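PDB 3GIW: methyltransferase from Streptomyces avermitilis, which probably acts as an S-adenosylmethionine-dependent methyltransferase of the Rossmann-fold class, binding S-adenosyl-L-homocysteine, though its substrate is unknown. Local coordinates for residues A[85-90]-A[122-127]; A[136-139]-A[144-147]; A[138-143]-A[171-176]; A[150-153]-A[157-160]. All coordinates share one frame; numbering follows the deposited sequence. Where two conformers were deposited one is given.

Contact 1. Residues A[85-90]-A[122-127]; sequences IGTGIP and QGLLAS
Pro90 and Leu124 bring the loop 85-90 and the short helix 122-125 together, their CA atoms, 6.9 Å apart, being the closest CA pair of the two segments. Everything that meets is hydrocarbon. The CG corner of the Pro90 ring rests on the branch point of Leu124, with CG to CG 3.9 Å, and the leucine methyl CD2 lies equally near that corner and a little farther from Pro90 CB. The two side chains cross at about a right angle, so that the ring meets the forked end of the leucine. Leu124 is steered there by its first torsion (chi1 -59°), which sets CG opposite the carbonyl carbon and sends the fork out from the helix toward the loop. Its other methyl, CD1, reaches Thr87 CG2 at 4.2 Å, a looser touch. Threonine suits this place because it has two ends: the methyl turns to Leu124, while OG1 is hydrogen-bonded to Asp84 and to the backbone of Val111. Gly86, next to it, has phi 85° and psi 53°, where a CB would press against the preceding carbonyl oxygen; Gly88 also has positive phi. This glycine-rich turn after the first strand is characteristic of Rossmann-fold methyltransferases, where it borders the cofactor pocket. Consistent with that, Gly88 N is hydrogen-bonded to Asp112, a residue that binds S-adenosyl-L-homocysteine. Around the contact, strand 107-112 supplies Tyr110, which touches both Thr87 and Leu124, strand 132-137 adds Tyr135 against Leu124, and Leu120 packs on Pro90 just ahead of helix 122-125.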
loop_
_atom_site.group_PDB
_atom_site.type_symbol
_atom_site.label_atom_id
_atom_site.label_comp_id
_atom_site.label_asym_id
_atom_site.label_seq_id
_atom_site.Cartn_x
_atom_site.Cartn_y
_atom_site.Cartn_z
ATOM N N ILE A 85 -4.612 -4.575 0.615
ATOM C CA ILE A 85 -5.742 -3.694 0.379
ATOM C C ILE A 85 -5.258 -2.464 -0.395
ATOM O O ILE A 85 -4.445 -1.699 0.113
ATOM C CB ILE A 85 -6.400 -3.235 1.717
ATOM C CG1 ILE A 85 -6.740 -4.451 2.582
ATOM C CG2 ILE A 85 -7.613 -2.299 1.436
ATOM C CD1 ILE A 85 -7.703 -5.386 1.985
ATOM N N GLY A 86 -5.740 -2.276 -1.617
ATOM C CA GLY A 86 -5.245 -1.185 -2.471
ATOM C C GLY A 86 -3.982 -1.577 -3.228
ATOM O O GLY A 86 -2.962 -0.898 -3.191
ATOM N N THR A 87 -4.055 -2.705 -3.927
ATOM C CA THR A 87 -2.908 -3.294 -4.610
ATOM C C THR A 87 -2.261 -2.385 -5.694
ATOM O O THR A 87 -1.012 -2.358 -5.844
ATOM C CB THR A 87 -3.326 -4.631 -5.233
ATOM O OG1 THR A 87 -3.699 -5.516 -4.163
ATOM C CG2 THR A 87 -2.165 -5.267 -6.109
ATOM N N GLY A 88 -3.084 -1.679 -6.424
ATOM C CA GLY A 88 -2.590 -0.816 -7.492
ATOM C C GLY A 88 -2.191 -1.629 -8.721
ATOM O O GLY A 88 -2.487 -2.820 -8.838
ATOM N N ILE A 89 -1.477 -0.987 -9.632
ATOM C CA ILE A 89 -1.035 -1.611 -10.888
ATOM C C ILE A 89 0.033 -2.661 -10.585
ATOM O O ILE A 89 1.028 -2.342 -9.917
ATOM C CB ILE A 89 -0.404 -0.551 -11.860
ATOM C CG1 ILE A 89 -1.347 0.639 -12.151
ATOM C CG2 ILE A 89 0.042 -1.229 -13.142
ATOM C CD1 ILE A 89 -2.741 0.245 -12.656
ATOM N N PRO A 90 -0.114 -3.905 -11.083
ATOM C CA PRO A 90 0.942 -4.903 -10.888
ATOM C C PRO A 90 2.304 -4.387 -11.363
ATOM O O PRO A 90 2.413 -3.803 -12.444
ATOM C CB PRO A 90 0.451 -6.088 -11.731
ATOM C CG PRO A 90 -0.952 -5.965 -11.696
ATOM C CD PRO A 90 -1.250 -4.494 -11.791
ATOM N N GLN A 122 -4.096 -11.050 -14.451
ATOM C CA GLN A 122 -3.373 -12.320 -14.704
ATOM C C GLN A 122 -2.020 -12.445 -13.942
ATOM O O GLN A 122 -1.705 -13.519 -13.402
ATOM C CB GLN A 122 -3.149 -12.528 -16.218
ATOM C CG GLN A 122 -2.577 -13.887 -16.568
ATOM C CD GLN A 122 -1.057 -13.997 -16.421
ATOM O OE1 GLN A 122 -0.319 -13.017 -16.479
ATOM N NE2 GLN A 122 -0.593 -15.240 -16.271
ATOM N N GLY A 123 -1.219 -11.389 -13.944
ATOM C CA GLY A 123 0.067 -11.415 -13.221
ATOM C C GLY A 123 -0.051 -11.595 -11.718
ATOM O O GLY A 123 0.816 -12.199 -11.087
ATOM N N LEU A 124 -1.137 -11.078 -11.149
ATOM C CA LEU A 124 -1.429 -11.283 -9.730
ATOM C C LEU A 124 -1.811 -12.741 -9.455
ATOM O O LEU A 124 -1.551 -13.250 -8.369
ATOM C CB LEU A 124 -2.543 -10.336 -9.254
ATOM C CG LEU A 124 -2.245 -8.845 -9.435
ATOM C CD1 LEU A 124 -3.479 -8.055 -8.986
ATOM C CD2 LEU A 124 -0.995 -8.428 -8.672
ATOM N N LEU A 125 -2.471 -13.374 -10.422
ATOM C CA LEU A 125 -2.967 -14.734 -10.283
ATOM C C LEU A 125 -1.929 -15.831 -10.607
ATOM O O LEU A 125 -2.186 -17.027 -10.349
ATOM C CB LEU A 125 -4.223 -14.895 -11.170
ATOM C CG LEU A 125 -5.433 -14.018 -10.818
ATOM C CD1 LEU A 125 -6.595 -14.218 -11.794
ATOM C CD2 LEU A 125 -5.877 -14.272 -9.378
ATOM N N ALA A 126 -0.781 -15.437 -11.151
ATOM C CA ALA A 126 0.295 -16.368 -11.512
ATOM C C ALA A 126 1.091 -16.809 -10.273
ATOM O O ALA A 126 2.138 -16.241 -9.946
ATOM C CB ALA A 126 1.219 -15.748 -12.539
ATOM N N SER A 127 0.584 -17.857 -9.632
ATOM C CA SER A 127 1.092 -18.380 -8.365
ATOM C C SER A 127 2.017 -19.564 -8.586
ATOM O O SER A 127 1.900 -20.260 -9.596
ATOM C CB SER A 127 -0.093 -18.822 -7.510
ATOM O OG SER A 127 0.331 -19.302 -6.243
#

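Contact 2. Residues A[136-139]-A[144-147]; sequences VEAD and ASIL
Ala138 and Ile146 pack together where strand 132-137, at one edge of the Rossmann-like sheet, gives way to a loop and then to helix 143-147. Ala138 lies just beyond the strand, and its short side chain lets the backbones come close, with the CA atoms of this pair 6.4 Å apart. Its single methyl turns to the helix and lies 3.8 Å from Ile146 CG1. With chi1 at -61°, Ile146 CG1 is opposite its own carbonyl carbon, and the chain continues extended to CD1, which comes to 4.1 Å from Asp139 O. Two residues earlier, on the strand itself, Val136 makes a looser contact, its CG1 4.4 Å from Ser145 O. Such a strand, loop and helix, with apolar residues of the helix laid against the sheet, is a building unit of the alternating Rossmann fold, and the loop at the strand's C-terminal end borders the cofactor site; Asp139 binds S-adenosyl-L-homocysteine in this protein. Here its OD1 is hydrogen-bonded to Leu141 N and only weakly to a glycerol, probably from the crystallisation liquor. The polar link across the contact runs through one water, which accepts from Asp139 N at 3.0 Å and donates to Ser145 OG at 2.7 Å. Ser145 can serve it because its first torsion (chi1 70°) tucks OG between the backbone N and the carbonyl carbon, where OG is also hydrogen-bonded to Asp142 O. The same oxygen lies 3.8 Å from Ala138 CB, so that Ser145 OG and Ile146 CG1 flank the alanine methyl side by side from the helix side.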
loop_
_atom_site.group_PDB
_atom_site.type_symbol
_atom_site.label_atom_id
_atom_site.label_comp_id
_atom_site.label_asym_id
_atom_site.label_seq_id
_atom_site.Cartn_x
_atom_site.Cartn_y
_atom_site.Cartn_z
ATOM N N VAL A 136 -9.652 -9.669 -5.815
ATOM C CA VAL A 136 -11.017 -9.243 -5.505
ATOM C C VAL A 136 -11.124 -7.751 -5.849
ATOM O O VAL A 136 -10.331 -6.954 -5.388
ATOM C CB VAL A 136 -11.312 -9.481 -3.951
ATOM C CG1 VAL A 136 -12.658 -8.871 -3.530
ATOM C CG2 VAL A 136 -11.210 -10.966 -3.574
ATOM N N GLU A 137 -12.081 -7.369 -6.683
ATOM C CA GLU A 137 -12.412 -5.971 -6.890
ATOM C C GLU A 137 -13.413 -5.547 -5.822
ATOM O O GLU A 137 -14.544 -6.014 -5.815
ATOM C CB GLU A 137 -13.000 -5.742 -8.288
ATOM C CG GLU A 137 -13.161 -4.298 -8.655
ATOM C CD GLU A 137 -13.721 -4.140 -10.054
ATOM O OE1 GLU A 137 -14.949 -4.334 -10.240
ATOM O OE2 GLU A 137 -12.931 -3.864 -10.974
ATOM N N ALA A 138 -12.986 -4.649 -4.930
ATOM C CA ALA A 138 -13.806 -4.233 -3.774
ATOM C C ALA A 138 -13.283 -2.938 -3.205
ATOM O O ALA A 138 -12.122 -2.561 -3.425
ATOM C CB ALA A 138 -13.839 -5.330 -2.709
ATOM N N ASP A 139 -14.161 -2.281 -2.438
ATOM C CA ASP A 139 -13.868 -1.012 -1.786
ATOM C C ASP A 139 -13.694 -1.233 -0.284
ATOM O O ASP A 139 -14.569 -1.838 0.373
ATOM C CB ASP A 139 -15.043 -0.061 -2.011
ATOM C CG ASP A 139 -14.674 1.390 -1.776
ATOM O OD1 ASP A 139 -13.886 1.684 -0.855
ATOM O OD2 ASP A 139 -15.183 2.243 -2.544
ATOM N N ALA A 144 -16.957 -6.098 4.770
ATOM C CA ALA A 144 -17.626 -7.403 4.543
ATOM C C ALA A 144 -17.481 -7.943 3.120
ATOM O O ALA A 144 -17.291 -9.161 2.908
ATOM C CB ALA A 144 -19.127 -7.332 4.907
ATOM N N SER A 145 -17.572 -7.047 2.147
ATOM C CA SER A 145 -17.338 -7.402 0.739
ATOM C C SER A 145 -15.944 -8.013 0.491
ATOM O O SER A 145 -15.759 -8.760 -0.470
ATOM C CB SER A 145 -17.529 -6.171 -0.170
ATOM O OG SER A 145 -16.516 -5.207 -0.003
ATOM N N ILE A 146 -14.972 -7.652 1.335
ATOM C CA ILE A 146 -13.649 -8.207 1.281
ATOM C C ILE A 146 -13.620 -9.484 2.093
ATOM O O ILE A 146 -13.271 -10.526 1.582
ATOM C CB ILE A 146 -12.592 -7.174 1.781
ATOM C CG1 ILE A 146 -12.623 -5.925 0.865
ATOM C CG2 ILE A 146 -11.231 -7.803 1.876
ATOM C CD1 ILE A 146 -11.766 -4.737 1.290
ATOM N N LEU A 147 -13.998 -9.396 3.376
ATOM C CA LEU A 147 -13.785 -10.511 4.320
ATOM C C LEU A 147 -14.648 -11.759 4.012
ATOM O O LEU A 147 -14.228 -12.896 4.272
ATOM C CB LEU A 147 -14.021 -10.030 5.763
ATOM C CG LEU A 147 -13.095 -8.914 6.268
ATOM C CD1 LEU A 147 -13.556 -8.317 7.608
ATOM C CD2 LEU A 147 -11.713 -9.465 6.353
HETATM O O HOH W 1 -16.842 -3.679 -2.188
#

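Contact 3. Residues A[138-143]-A[171-176]; sequences ADMLDP and HFVLDE
Met140 and Val173 form a small, buried, apolar contact between two loops, each following a parallel strand of the sheet: loop 138-143 comes after strand 132-137, and loop 171-176 after strand 163-167. The backbones stay well apart, 8.8 Å between the nearest CA atoms, those of Leu141 and Val173, and side chains bridge the gap. Met140, present as selenomethionine, and Val173 reach toward each other tip to tip, SE to CG2 at 4.0 Å. CG of Met140 stands between its backbone N and carbonyl carbon (chi1 67°), and the chain then runs extended to SE. A long, flexible side chain spans the distance, whereas Val173 offers a compact pair of methyls with one for each partner: CG1 faces Leu141 CD2 at 4.4 Å, a loose touch on the more exposed side of the contact. Both loops lie at the C-terminal ends of their strands, where Rossmann-fold methyltransferases hold their cofactor, and Asp139 and Met140 bind S-adenosyl-L-homocysteine in this protein. Their loop is shaped by a type I beta turn from Asp139 to Asp142, closed by Asp142 N to Asp139 O at 2.9 Å. Overlaid on it is an Asx turn, in which Leu141 N donates to Asp139 OD1 at 3.1 Å; the bond is nearly straight (172°), but the donor approaches from above the carboxylate plane. Aspartate suits the head of this turn because its carboxylate adds a second acceptor, OD1, for Leu141 N, while the backbone O takes Asp142 N as in any type I turn. Helix 179-187 adjoins both sides, with Ile182 against Leu141 and Ala179 against Val173.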
loop_
_atom_site.group_PDB
_atom_site.type_symbol
_atom_site.label_atom_id
_atom_site.label_comp_id
_atom_site.label_asym_id
_atom_site.label_seq_id
_atom_site.Cartn_x
_atom_site.Cartn_y
_atom_site.Cartn_z
ATOM N N ALA A 138 -12.986 -4.649 -4.930
ATOM C CA ALA A 138 -13.806 -4.233 -3.774
ATOM C C ALA A 138 -13.283 -2.938 -3.205
ATOM O O ALA A 138 -12.122 -2.561 -3.425
ATOM C CB ALA A 138 -13.839 -5.330 -2.709
ATOM N N ASP A 139 -14.161 -2.281 -2.438
ATOM C CA ASP A 139 -13.868 -1.012 -1.786
ATOM C C ASP A 139 -13.694 -1.233 -0.284
ATOM O O ASP A 139 -14.569 -1.838 0.373
ATOM C CB ASP A 139 -15.043 -0.061 -2.011
ATOM C CG ASP A 139 -14.674 1.390 -1.776
ATOM O OD1 ASP A 139 -13.886 1.684 -0.855
ATOM O OD2 ASP A 139 -15.183 2.243 -2.544
HETATM N N MSE A 140 -12.573 -0.750 0.250
HETATM C CA MSE A 140 -12.266 -0.932 1.675
HETATM C C MSE A 140 -13.296 -0.269 2.606
HETATM O O MSE A 140 -13.369 -0.599 3.782
HETATM C CB MSE A 140 -10.846 -0.461 2.007
HETATM C CG MSE A 140 -10.615 1.031 1.874
HETATM SE SE MSE A 140 -8.732 1.535 1.922
HETATM C CE MSE A 140 -8.280 1.354 3.263
ATOM N N LEU A 141 -14.115 0.624 2.062
ATOM C CA LEU A 141 -15.250 1.174 2.818
ATOM C C LEU A 141 -16.315 0.131 3.206
ATOM O O LEU A 141 -17.156 0.389 4.075
ATOM C CB LEU A 141 -15.886 2.319 2.031
ATOM C CG LEU A 141 -14.945 3.505 1.805
ATOM C CD1 LEU A 141 -15.577 4.596 0.969
ATOM C CD2 LEU A 141 -14.476 4.066 3.138
ATOM N N ASP A 142 -16.285 -1.038 2.566
ATOM C CA ASP A 142 -17.165 -2.138 2.899
ATOM C C ASP A 142 -16.312 -3.355 3.235
ATOM O O ASP A 142 -16.151 -4.255 2.424
ATOM C CB ASP A 142 -18.098 -2.433 1.720
ATOM C CG ASP A 142 -19.141 -3.506 2.030
ATOM O OD1 ASP A 142 -19.187 -4.053 3.161
ATOM O OD2 ASP A 142 -19.915 -3.817 1.107
ATOM N N PRO A 143 -15.715 -3.362 4.433
ATOM C CA PRO A 143 -14.972 -4.568 4.833
ATOM C C PRO A 143 -15.629 -5.953 4.625
ATOM O O PRO A 143 -14.897 -6.909 4.350
ATOM C CB PRO A 143 -14.650 -4.300 6.314
ATOM C CG PRO A 143 -14.620 -2.768 6.424
ATOM C CD PRO A 143 -15.610 -2.265 5.425
ATOM N N HIS A 171 -4.306 7.568 2.691
ATOM C CA HIS A 171 -4.434 9.030 2.563
ATOM C C HIS A 171 -5.537 9.430 1.571
ATOM O O HIS A 171 -5.913 10.598 1.510
ATOM C CB HIS A 171 -3.098 9.668 2.185
ATOM C CG HIS A 171 -2.225 8.772 1.378
ATOM N ND1 HIS A 171 -1.265 7.961 1.936
ATOM C CD2 HIS A 171 -2.261 8.462 0.064
ATOM C CE1 HIS A 171 -0.675 7.265 0.981
ATOM N NE2 HIS A 171 -1.266 7.547 -0.168
ATOM N N PHE A 172 -6.071 8.466 0.820
ATOM C CA PHE A 172 -7.238 8.703 -0.018
ATOM C C PHE A 172 -8.595 8.468 0.682
ATOM O O PHE A 172 -9.657 8.704 0.101
ATOM C CB PHE A 172 -7.159 7.909 -1.336
ATOM C CG PHE A 172 -6.002 8.306 -2.202
ATOM C CD1 PHE A 172 -5.978 9.582 -2.796
ATOM C CD2 PHE A 172 -4.957 7.421 -2.415
ATOM C CE1 PHE A 172 -4.904 9.959 -3.597
ATOM C CE2 PHE A 172 -3.859 7.803 -3.212
ATOM C CZ PHE A 172 -3.856 9.054 -3.797
ATOM N N VAL A 173 -8.528 8.011 1.932
ATOM C CA VAL A 173 -9.664 7.931 2.829
ATOM C C VAL A 173 -9.592 9.174 3.755
ATOM O O VAL A 173 -8.714 9.327 4.656
ATOM C CB VAL A 173 -9.653 6.641 3.687
ATOM C CG1 VAL A 173 -11.006 6.502 4.446
ATOM C CG2 VAL A 173 -9.343 5.350 2.834
ATOM N N LEU A 174 -10.585 9.994 3.554
ATOM C CA LEU A 174 -10.869 11.177 4.333
ATOM C C LEU A 174 -11.685 10.821 5.601
ATOM O O LEU A 174 -12.372 9.763 5.684
ATOM C CB LEU A 174 -11.612 12.192 3.447
ATOM C CG LEU A 174 -10.891 12.893 2.257
ATOM C CD1 LEU A 174 -10.730 14.440 2.408
ATOM C CD2 LEU A 174 -9.530 12.259 1.847
ATOM N N ASP A 175 -11.555 11.732 6.567
ATOM C CA ASP A 175 -11.935 11.457 7.946
ATOM C C ASP A 175 -13.395 11.078 8.162
ATOM O O ASP A 175 -13.695 10.315 9.097
ATOM C CB ASP A 175 -11.548 12.638 8.837
ATOM C CG ASP A 175 -10.075 12.639 9.205
ATOM O OD1 ASP A 175 -9.401 11.582 9.102
ATOM O OD2 ASP A 175 -9.594 13.715 9.620
ATOM N N GLU A 176 -14.298 11.563 7.317
ATOM C CA GLU A 176 -15.711 11.234 7.488
ATOM C C GLU A 176 -16.018 9.729 7.378
ATOM O O GLU A 176 -17.028 9.274 7.892
ATOM C CB GLU A 176 -16.604 12.051 6.535
ATOM C CG GLU A 176 -16.724 11.492 5.123
ATOM C CD GLU A 176 -17.358 12.476 4.159
ATOM O OE1 GLU A 176 -16.624 13.359 3.646
ATOM O OE2 GLU A 176 -18.586 12.353 3.907
#

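Contact 4. Residues A[150-153]-A[157-160]; sequences PELR and DLTR
Leu158 makes the apolar part of this contact with its methyl CD1. That methyl lies 4.3 Å from Leu152 CD2, a loose touch, and it also sits over one face of the Arg153 guanidinium, 3.6 Å above the plane and offset toward the rim, with NH2 at 3.7 Å. Leucine suits the place because this single methyl at its end meets both a buried neighbour and the flat arginine group. Arg153 reaches it by folding, since its chain bends at the second torsion (chi2 -65°), and its NE is hydrogen-bonded to Leu147 O.

The polar bonds lie within 157-160 and shape the loop that carries Leu158. Asp157 OD1 accepts two bonds tilted out of its carboxylate plane to the same face, from Thr159 N on the anti side at 2.9 Å and from Thr159 OG1 on the syn side at 2.6 Å. Asp157 OD2 forms a salt bridge with Arg160 NE at 3.0 Å; OD2 lies near the guanidinium plane, but NE comes from above the carboxylate plane and the bond is bent (136°). The backbone bond from Arg160 N to Asp157 O closes the turn.

Asp157 thus heads a type I beta turn combined with an Asx turn, part of the connection from helix 150-153 to strand 163-167 of the Rossmann-like sheet.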
loop_
_atom_site.group_PDB
_atom_site.type_symbol
_atom_site.label_atom_id
_atom_site.label_comp_id
_atom_site.label_asym_id
_atom_site.label_seq_id
_atom_site.Cartn_x
_atom_site.Cartn_y
_atom_site.Cartn_z
ATOM N N PRO A 150 -15.734 -14.928 -1.648
ATOM C CA PRO A 150 -15.376 -16.337 -1.788
ATOM C C PRO A 150 -13.923 -16.529 -2.251
ATOM O O PRO A 150 -13.283 -17.524 -1.875
ATOM C CB PRO A 150 -16.388 -16.866 -2.817
ATOM C CG PRO A 150 -16.959 -15.655 -3.461
ATOM C CD PRO A 150 -16.843 -14.525 -2.528
ATOM N N GLU A 151 -13.397 -15.588 -3.036
ATOM C CA GLU A 151 -12.016 -15.668 -3.496
ATOM C C GLU A 151 -11.060 -15.626 -2.323
ATOM O O GLU A 151 -10.030 -16.301 -2.321
ATOM C CB GLU A 151 -11.682 -14.504 -4.444
ATOM C CG GLU A 151 -12.450 -14.533 -5.758
ATOM C CD GLU A 151 -13.767 -13.739 -5.731
ATOM O OE1 GLU A 151 -14.296 -13.384 -4.651
ATOM O OE2 GLU A 151 -14.282 -13.469 -6.833
ATOM N N LEU A 152 -11.426 -14.838 -1.322
ATOM C CA LEU A 152 -10.627 -14.690 -0.116
ATOM C C LEU A 152 -10.753 -15.912 0.766
ATOM O O LEU A 152 -9.740 -16.462 1.201
ATOM C CB LEU A 152 -11.057 -13.467 0.674
ATOM C CG LEU A 152 -10.213 -13.166 1.905
ATOM C CD1 LEU A 152 -10.200 -11.656 2.120
ATOM C CD2 LEU A 152 -10.776 -13.868 3.114
ATOM N N ARG A 153 -11.988 -16.365 0.977
ATOM C CA ARG A 153 -12.224 -17.518 1.869
ATOM C C ARG A 153 -11.729 -18.835 1.308
ATOM O O ARG A 153 -11.477 -19.750 2.085
ATOM C CB ARG A 153 -13.699 -17.642 2.231
ATOM C CG ARG A 153 -14.167 -16.567 3.142
ATOM C CD ARG A 153 -13.464 -16.664 4.484
ATOM N NE ARG A 153 -13.888 -15.589 5.357
ATOM C CZ ARG A 153 -14.341 -15.725 6.603
ATOM N NH1 ARG A 153 -14.396 -16.910 7.216
ATOM N NH2 ARG A 153 -14.692 -14.635 7.265
ATOM N N ASP A 157 -6.786 -18.894 5.233
ATOM C CA ASP A 157 -7.324 -19.524 6.428
ATOM C C ASP A 157 -7.270 -18.501 7.540
ATOM O O ASP A 157 -6.197 -18.198 8.085
ATOM C CB ASP A 157 -6.461 -20.740 6.752
ATOM C CG ASP A 157 -6.871 -21.454 8.012
ATOM O OD1 ASP A 157 -7.669 -20.927 8.812
ATOM O OD2 ASP A 157 -6.365 -22.601 8.215
ATOM N N LEU A 158 -8.398 -17.920 7.904
ATOM C CA LEU A 158 -8.399 -16.835 8.895
ATOM C C LEU A 158 -8.269 -17.296 10.349
ATOM O O LEU A 158 -8.357 -16.479 11.282
ATOM C CB LEU A 158 -9.620 -15.925 8.716
ATOM C CG LEU A 158 -9.773 -15.279 7.324
ATOM C CD1 LEU A 158 -10.962 -14.302 7.376
ATOM C CD2 LEU A 158 -8.470 -14.582 6.894
ATOM N N THR A 159 -8.027 -18.598 10.544
ATOM C CA THR A 159 -7.610 -19.115 11.843
ATOM C C THR A 159 -6.089 -19.208 11.998
ATOM O O THR A 159 -5.584 -19.645 13.045
ATOM C CB THR A 159 -8.259 -20.499 12.162
ATOM O OG1 THR A 159 -7.651 -21.540 11.389
ATOM C CG2 THR A 159 -9.806 -20.497 11.916
ATOM N N ARG A 160 -5.357 -18.752 10.989
ATOM C CA ARG A 160 -3.885 -18.726 11.049
ATOM C C ARG A 160 -3.407 -17.308 10.734
ATOM O O ARG A 160 -4.143 -16.548 10.137
ATOM C CB ARG A 160 -3.266 -19.740 10.089
ATOM C CG ARG A 160 -3.580 -21.178 10.503
ATOM C CD ARG A 160 -3.322 -22.175 9.395
ATOM N NE ARG A 160 -3.955 -23.466 9.692
ATOM C CZ ARG A 160 -3.460 -24.352 10.537
ATOM N NH1 ARG A 160 -2.339 -24.087 11.184
ATOM N NH2 ARG A 160 -4.107 -25.494 10.760
#

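From the N terminus, contact 1 closes first, joining the loop after strand 81-85 to helix 122-125. Contacts 2 and 3 then both start from the end of strand 132-137 and share Ala138 and Asp139: contact 2 closes a short loop onto helix 143-147, and contact 3 a long one onto 171-176. Contact 2 overlaps the start of contact 3 and precedes contact 4, which is nested within contact 3 and links helix 150-153 to the turn before strand 163-167. Ile85 of contact 1 packs on Ile146 of contact 2 and Met140 of contact 3, while Val136 of contact 2 packs on Glu151 of contact 4. Contacts 3 and 4 do not touch.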